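Local coordinates for protein polysaccharide deacetylase (Bacillus anthracis, PDB 2J13) that probably removes acetyl groups from cell-wall peptidoglycan sugars, as a zinc-binding family 4 carbohydrate esterase with a NodB homology fold, at residues A[86-91]-A[108-113]; A[58-63]-A[205-210]. All coordinates share one frame; numbering follows the deposited sequence.

Contact 1 of 2, residues A[86-91]-A[108-113]; sequences FFVTGH and HIIGNH. With ZN (zinc ion), chain E; ZN (zinc ion), chain B.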
loop_
_atom_site.group_PDB
_atom_site.type_symbol
_atom_site.label_atom_id
_atom_site.label_comp_id
_atom_site.label_asym_id
_atom_site.label_seq_id
_atom_site.Cartn_x
_atom_site.Cartn_y
_atom_site.Cartn_z
ATOM N N PHE A 86 -0.624 5.410 1.896
ATOM C CA PHE A 86 -0.311 5.861 0.548
ATOM C C PHE A 86 1.073 5.307 0.212
ATOM O O PHE A 86 2.071 5.708 0.830
ATOM C CB PHE A 86 -0.279 7.391 0.479
ATOM C CG PHE A 86 -1.628 8.031 0.722
ATOM C CD1 PHE A 86 -2.059 8.273 2.004
ATOM C CD2 PHE A 86 -2.454 8.336 -0.338
ATOM C CE1 PHE A 86 -3.314 8.824 2.233
ATOM C CE2 PHE A 86 -3.718 8.928 -0.116
ATOM C CZ PHE A 86 -4.114 9.176 1.187
ATOM N N PHE A 87 1.111 4.394 -0.761
ATOM C CA PHE A 87 2.355 3.794 -1.236
ATOM C C PHE A 87 2.896 4.668 -2.333
ATOM O O PHE A 87 2.332 4.717 -3.407
ATOM C CB PHE A 87 2.105 2.355 -1.762
ATOM C CG PHE A 87 1.793 1.393 -0.687
ATOM C CD1 PHE A 87 2.797 0.765 0.021
ATOM C CD2 PHE A 87 0.457 1.055 -0.395
ATOM C CE1 PHE A 87 2.489 -0.128 1.065
ATOM C CE2 PHE A 87 0.171 0.196 0.658
ATOM C CZ PHE A 87 1.198 -0.420 1.373
ATOM N N VAL A 88 3.981 5.383 -2.045
ATOM C CA VAL A 88 4.533 6.423 -2.941
ATOM C C VAL A 88 5.796 5.985 -3.691
ATOM O O VAL A 88 6.604 5.216 -3.171
ATOM C CB VAL A 88 4.838 7.755 -2.157
ATOM C CG1 VAL A 88 3.543 8.248 -1.463
ATOM C CG2 VAL A 88 5.971 7.537 -1.168
ATOM N N THR A 89 5.956 6.485 -4.912
ATOM C CA THR A 89 7.205 6.300 -5.648
ATOM C C THR A 89 8.142 7.515 -5.486
ATOM O O THR A 89 7.754 8.555 -4.979
ATOM C CB THR A 89 6.945 6.112 -7.135
ATOM O OG1 THR A 89 6.404 7.316 -7.708
ATOM C CG2 THR A 89 6.003 4.903 -7.404
ATOM N N GLY A 90 9.363 7.395 -5.977
ATOM C CA GLY A 90 10.307 8.531 -5.985
ATOM C C GLY A 90 9.866 9.707 -6.839
ATOM O O GLY A 90 10.045 10.870 -6.434
ATOM N N HIS A 91 9.263 9.437 -7.996
ATOM C CA HIS A 91 8.734 10.483 -8.860
ATOM C C HIS A 91 7.657 11.259 -8.139
ATOM O O HIS A 91 7.608 12.479 -8.174
ATOM C CB HIS A 91 8.151 9.881 -10.143
ATOM C CG HIS A 91 7.472 10.876 -11.045
ATOM N ND1 HIS A 91 8.170 11.723 -11.885
ATOM C CD2 HIS A 91 6.161 11.136 -11.258
ATOM C CE1 HIS A 91 7.319 12.471 -12.562
ATOM N NE2 HIS A 91 6.094 12.135 -12.204
ATOM N N HIS A 108 -1.799 9.790 8.353
ATOM C CA HIS A 108 -1.695 8.615 7.470
ATOM C C HIS A 108 -0.314 7.976 7.556
ATOM O O HIS A 108 0.591 8.508 8.238
ATOM C CB HIS A 108 -2.051 9.003 6.059
ATOM C CG HIS A 108 -3.406 9.608 5.972
ATOM N ND1 HIS A 108 -4.550 8.907 6.293
ATOM C CD2 HIS A 108 -3.795 10.873 5.699
ATOM C CE1 HIS A 108 -5.591 9.709 6.172
ATOM N NE2 HIS A 108 -5.162 10.907 5.820
ATOM N N ILE A 109 -0.173 6.809 6.929
ATOM C CA ILE A 109 1.129 6.129 6.861
ATOM C C ILE A 109 1.578 6.227 5.435
ATOM O O ILE A 109 0.764 6.014 4.519
ATOM C CB ILE A 109 1.017 4.681 7.273
ATOM C CG1 ILE A 109 0.603 4.601 8.736
ATOM C CG2 ILE A 109 2.320 3.933 6.982
ATOM C CD1 ILE A 109 0.187 3.225 9.148
ATOM N N ILE A 110 2.845 6.583 5.228
ATOM C CA ILE A 110 3.415 6.630 3.890
ATOM C C ILE A 110 4.191 5.332 3.671
ATOM O O ILE A 110 5.101 4.977 4.459
ATOM C CB ILE A 110 4.336 7.854 3.673
ATOM C CG1 ILE A 110 3.592 9.161 3.971
ATOM C CG2 ILE A 110 4.865 7.894 2.259
ATOM C CD1 ILE A 110 4.582 10.350 4.017
ATOM N N GLY A 111 3.769 4.586 2.651
ATOM C CA GLY A 111 4.437 3.336 2.281
ATOM C C GLY A 111 5.361 3.507 1.098
ATOM O O GLY A 111 5.367 4.516 0.443
ATOM N N ASN A 112 6.102 2.443 0.817
ATOM C CA ASN A 112 7.147 2.410 -0.170
ATOM C C ASN A 112 6.680 1.679 -1.436
ATOM O O ASN A 112 6.391 0.471 -1.367
ATOM C CB ASN A 112 8.345 1.697 0.440
ATOM C CG ASN A 112 9.609 1.813 -0.382
ATOM O OD1 ASN A 112 9.582 1.863 -1.619
ATOM N ND2 ASN A 112 10.763 1.864 0.324
ATOM N N HIS A 113 6.627 2.381 -2.570
ATOM C CA HIS A 113 6.213 1.807 -3.851
ATOM C C HIS A 113 7.379 1.819 -4.859
ATOM O O HIS A 113 7.148 1.714 -6.059
ATOM C CB HIS A 113 5.011 2.556 -4.415
ATOM C CG HIS A 113 4.190 1.814 -5.422
ATOM N ND1 HIS A 113 3.898 0.474 -5.330
ATOM C CD2 HIS A 113 3.532 2.270 -6.510
ATOM C CE1 HIS A 113 3.137 0.123 -6.361
ATOM N NE2 HIS A 113 2.901 1.193 -7.095
HETATM ZN ZN ZN E . 9.973 11.694 -12.306
HETATM ZN ZN ZN B . 2.185 1.184 -8.989
HETATM O O HOH W 1 11.249 13.359 -11.348
#
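The ring of Phe86 turns its edge to one face of the His108 imidazole in a T-shaped stack, with planes at 77° and CE1 standing 3.8 Å from His108 CG, offset toward the rim of the five-membered ring. Ring faces of Phe86 and Phe61 meet nearly parallel, while His108 ND1 is tied to the backbone N of Ala84. The stack lies within a parallel β-α-β crossover of the NodB fold: strand 84-88 pairs directly with strand 109-112, and the chain between them is mostly helix. The Phe87 ring leans obliquely over the neighbouring strand and lies against the backbone of Gly111, with CD1 3.8 Å from Gly111 CA. On the face that carries Phe86, Val88 and Ile110, methyl meets methyl, Val88 CG2 lying 3.6 Å from Ile110 CG2, and helices 97-105 and 125-143 cover the pair. Four backbone bonds join the strands in parallel register: Phe86 N to Ile109 O, Gly111 N to Phe86 O at 2.7 Å, Val88 N to Gly111 O, and His113 N to Val88 O at 2.9 Å. The last of these anchors the backbone of His113 at the end of the strand. Its CG is anti to the backbone N (chi1 -159°), which carries the imidazole alongside Thr89, whose CG2 touches CD2 of His113 at 3.7 Å. Thr89 itself is the N-cap of helix 90-95, OG1 accepting from Tyr92 N; in that helix His91 ND1 binds a separate zinc ion at 1.9 Å. His113 ND1 bonds to the carbonyl O of Arg152, which would hold the ring's rotation and leave the other nitrogen, NE2, to the metal: His113 NE2 binds the zinc ion shared with His117 at 2.0 Å.

Contact 2 of 2, residues A[58-63]-A[205-210]; sequences YLTFDN and GSILLL
Thr60 OG1 donates to Leu208 O at 2.7 Å, and Thr60 N reaches the same carbonyl at 2.9 Å, so one oxygen is gripped by two donors from a single residue. With OG1 set between the backbone N and the carbonyl carbon, the torsion (chi1 71°) brings the hydroxyl to the Leu208 carbonyl, while CG2 lies near Ile207 CG2. Strands 58-63 and 207-210 are parallel neighbours in the central sheet of the NodB fold, a distorted β/α barrel. Further bonds run from Tyr58 N to Ser206 O, from Leu208 N to Tyr58 O and from Leu210 N to Thr60 O. On one face Leu59 lies beside Leu210, though the close approach of their CD1 methyls is doubtful because Leu59 is disordered over two positions, and Leu210 CB rests 3.8 Å from Phe61 CE2; helix 70-80 covers Leu59 and Phe61. On the other face, Tyr58 CD2 lies 4.1 Å from Ile207 CG1, and Leu241 of helix 238-243 packs on both residues. Asp62 lays its carboxylate across the isobutyl end of Leu209, OD2 3.7 Å from CD2. Further out, Arg152 NH1 forms a salt bridge with Asp62 OD1 and a hydrogen bond with Thr60 OG1, which would help to position both groups. A water bridges the two segments, accepting from Asp62 N at 2.9 Å and donating to Leu210 O at 2.6 Å.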
loop_
_atom_site.group_PDB
_atom_site.type_symbol
_atom_site.label_atom_id
_atom_site.label_comp_id
_atom_site.label_asym_id
_atom_site.label_seq_id
_atom_site.Cartn_x
_atom_site.Cartn_y
_atom_site.Cartn_z
ATOM N N TYR A 58 -9.066 -1.970 5.734
ATOM C CA TYR A 58 -7.828 -1.174 5.591
ATOM C C TYR A 58 -7.770 -0.521 4.225
ATOM O O TYR A 58 -7.648 -1.200 3.239
ATOM C CB TYR A 58 -6.610 -2.086 5.795
ATOM C CG TYR A 58 -6.722 -2.878 7.068
ATOM C CD1 TYR A 58 -6.262 -2.354 8.258
ATOM C CD2 TYR A 58 -7.333 -4.122 7.084
ATOM C CE1 TYR A 58 -6.402 -3.063 9.465
ATOM C CE2 TYR A 58 -7.471 -4.841 8.276
ATOM C CZ TYR A 58 -7.005 -4.285 9.458
ATOM O OH TYR A 58 -7.090 -4.944 10.674
ATOM N N LEU A 59 -7.876 0.804 4.197
ATOM C CA LEU A 59 -7.829 1.567 2.977
ATOM C C LEU A 59 -6.379 1.889 2.591
ATOM O O LEU A 59 -5.587 2.368 3.427
ATOM C CB LEU A 59 -8.651 2.838 3.185
ATOM C CG LEU A 59 -8.788 3.805 2.036
ATOM C CD1 LEU A 59 -9.447 3.107 0.866
ATOM C CD2 LEU A 59 -9.566 5.072 2.416
ATOM N N THR A 60 -6.053 1.663 1.318
ATOM C CA THR A 60 -4.743 2.002 0.788
ATOM C C THR A 60 -4.887 2.595 -0.601
ATOM O O THR A 60 -5.894 2.366 -1.274
ATOM C CB THR A 60 -3.810 0.783 0.715
ATOM O OG1 THR A 60 -4.242 -0.107 -0.326
ATOM C CG2 THR A 60 -3.722 0.062 2.051
ATOM N N PHE A 61 -3.878 3.369 -0.980
ATOM C CA PHE A 61 -3.763 4.004 -2.301
ATOM C C PHE A 61 -2.327 3.820 -2.771
ATOM O O PHE A 61 -1.399 3.831 -1.953
ATOM C CB PHE A 61 -4.056 5.505 -2.248
ATOM C CG PHE A 61 -5.453 5.848 -1.800
ATOM C CD1 PHE A 61 -5.753 5.952 -0.474
ATOM C CD2 PHE A 61 -6.456 6.089 -2.726
ATOM C CE1 PHE A 61 -7.066 6.287 -0.066
ATOM C CE2 PHE A 61 -7.728 6.409 -2.306
ATOM C CZ PHE A 61 -8.015 6.448 -0.981
ATOM N N ASP A 62 -2.148 3.706 -4.095
ATOM C CA ASP A 62 -0.812 3.755 -4.698
ATOM C C ASP A 62 -0.638 5.078 -5.451
ATOM O O ASP A 62 -1.523 5.514 -6.205
ATOM C CB ASP A 62 -0.569 2.581 -5.645
ATOM C CG ASP A 62 -0.553 1.259 -4.952
ATOM O OD1 ASP A 62 -0.568 1.242 -3.704
ATOM O OD2 ASP A 62 -0.618 0.205 -5.665
ATOM N N ASN A 63 0.519 5.703 -5.250
ATOM C CA ASN A 63 0.796 7.028 -5.717
ATOM C C ASN A 63 2.092 7.064 -6.488
ATOM O O ASN A 63 3.130 7.434 -5.981
ATOM C CB ASN A 63 0.854 7.983 -4.546
ATOM C CG ASN A 63 -0.425 8.013 -3.784
ATOM O OD1 ASN A 63 -1.181 8.962 -3.895
ATOM N ND2 ASN A 63 -0.691 6.970 -3.014
ATOM N N GLY A 205 -11.684 -7.994 7.159
ATOM C CA GLY A 205 -10.250 -8.058 6.889
ATOM C C GLY A 205 -9.801 -7.503 5.550
ATOM O O GLY A 205 -8.596 -7.511 5.269
ATOM N N SER A 206 -10.733 -7.037 4.718
ATOM C CA SER A 206 -10.368 -6.544 3.401
ATOM C C SER A 206 -9.293 -5.433 3.471
ATOM O O SER A 206 -9.376 -4.503 4.277
ATOM C CB SER A 206 -11.588 -6.032 2.617
ATOM O OG SER A 206 -12.515 -7.068 2.255
ATOM N N ILE A 207 -8.312 -5.550 2.576
ATOM C CA ILE A 207 -7.373 -4.472 2.268
ATOM C C ILE A 207 -7.772 -3.915 0.886
ATOM O O ILE A 207 -7.691 -4.619 -0.131
ATOM C CB ILE A 207 -5.875 -4.911 2.273
ATOM C CG1 ILE A 207 -5.493 -5.483 3.625
ATOM C CG2 ILE A 207 -4.993 -3.683 1.815
ATOM C CD1 ILE A 207 -4.040 -5.979 3.747
ATOM N N LEU A 208 -8.254 -2.674 0.864
ATOM C CA LEU A 208 -8.755 -2.050 -0.341
ATOM C C LEU A 208 -7.666 -1.250 -0.997
ATOM O O LEU A 208 -6.912 -0.541 -0.318
ATOM C CB LEU A 208 -9.930 -1.112 -0.038
ATOM C CG LEU A 208 -11.026 -1.698 0.834
ATOM C CD1 LEU A 208 -12.148 -0.678 0.972
ATOM C CD2 LEU A 208 -11.503 -3.002 0.215
ATOM N N LEU A 209 -7.595 -1.356 -2.316
ATOM C CA LEU A 209 -6.726 -0.489 -3.091
ATOM C C LEU A 209 -7.659 0.399 -3.930
ATOM O O LEU A 209 -8.333 -0.084 -4.856
ATOM C CB LEU A 209 -5.782 -1.330 -3.951
ATOM C CG LEU A 209 -5.019 -0.596 -5.028
ATOM C CD1 LEU A 209 -4.383 0.731 -4.527
ATOM C CD2 LEU A 209 -3.930 -1.511 -5.653
ATOM N N LEU A 210 -7.807 1.654 -3.531
ATOM C CA LEU A 210 -8.690 2.589 -4.204
ATOM C C LEU A 210 -7.850 3.609 -4.979
ATOM O O LEU A 210 -6.620 3.507 -5.007
ATOM C CB LEU A 210 -9.645 3.270 -3.220
ATOM C CG LEU A 210 -10.631 2.309 -2.501
ATOM C CD1 LEU A 210 -11.720 3.110 -1.695
ATOM C CD2 LEU A 210 -11.330 1.354 -3.409
HETATM O O HOH W 2 -4.280 4.030 -6.063
#

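Contacts 1 and 2 are successive portions of one parallel sheet, their centres 12 Å apart, because strand 56-63 lies between 207-210 and 84-88. Phe87 joins them: its N is 2.8 Å from Phe61 O and its O is 2.8 Å from Asn63 N, both probable hydrogen bonds, while its CD2 packs against Asp62 OD1 at 3.5 Å. Contact 1 supplies a zinc ligand, His113; contact 2 supplies none, but its Asp62 touches His113, with OD2 4.5 Å from that zinc. Arg152 links the two, its carbonyl holding His113 and its guanidinium Asp62. A cacodylate ion, probably from the crystallisation liquor, lies near the side chains of His113 and Asp62 and may mark the substrate pocket.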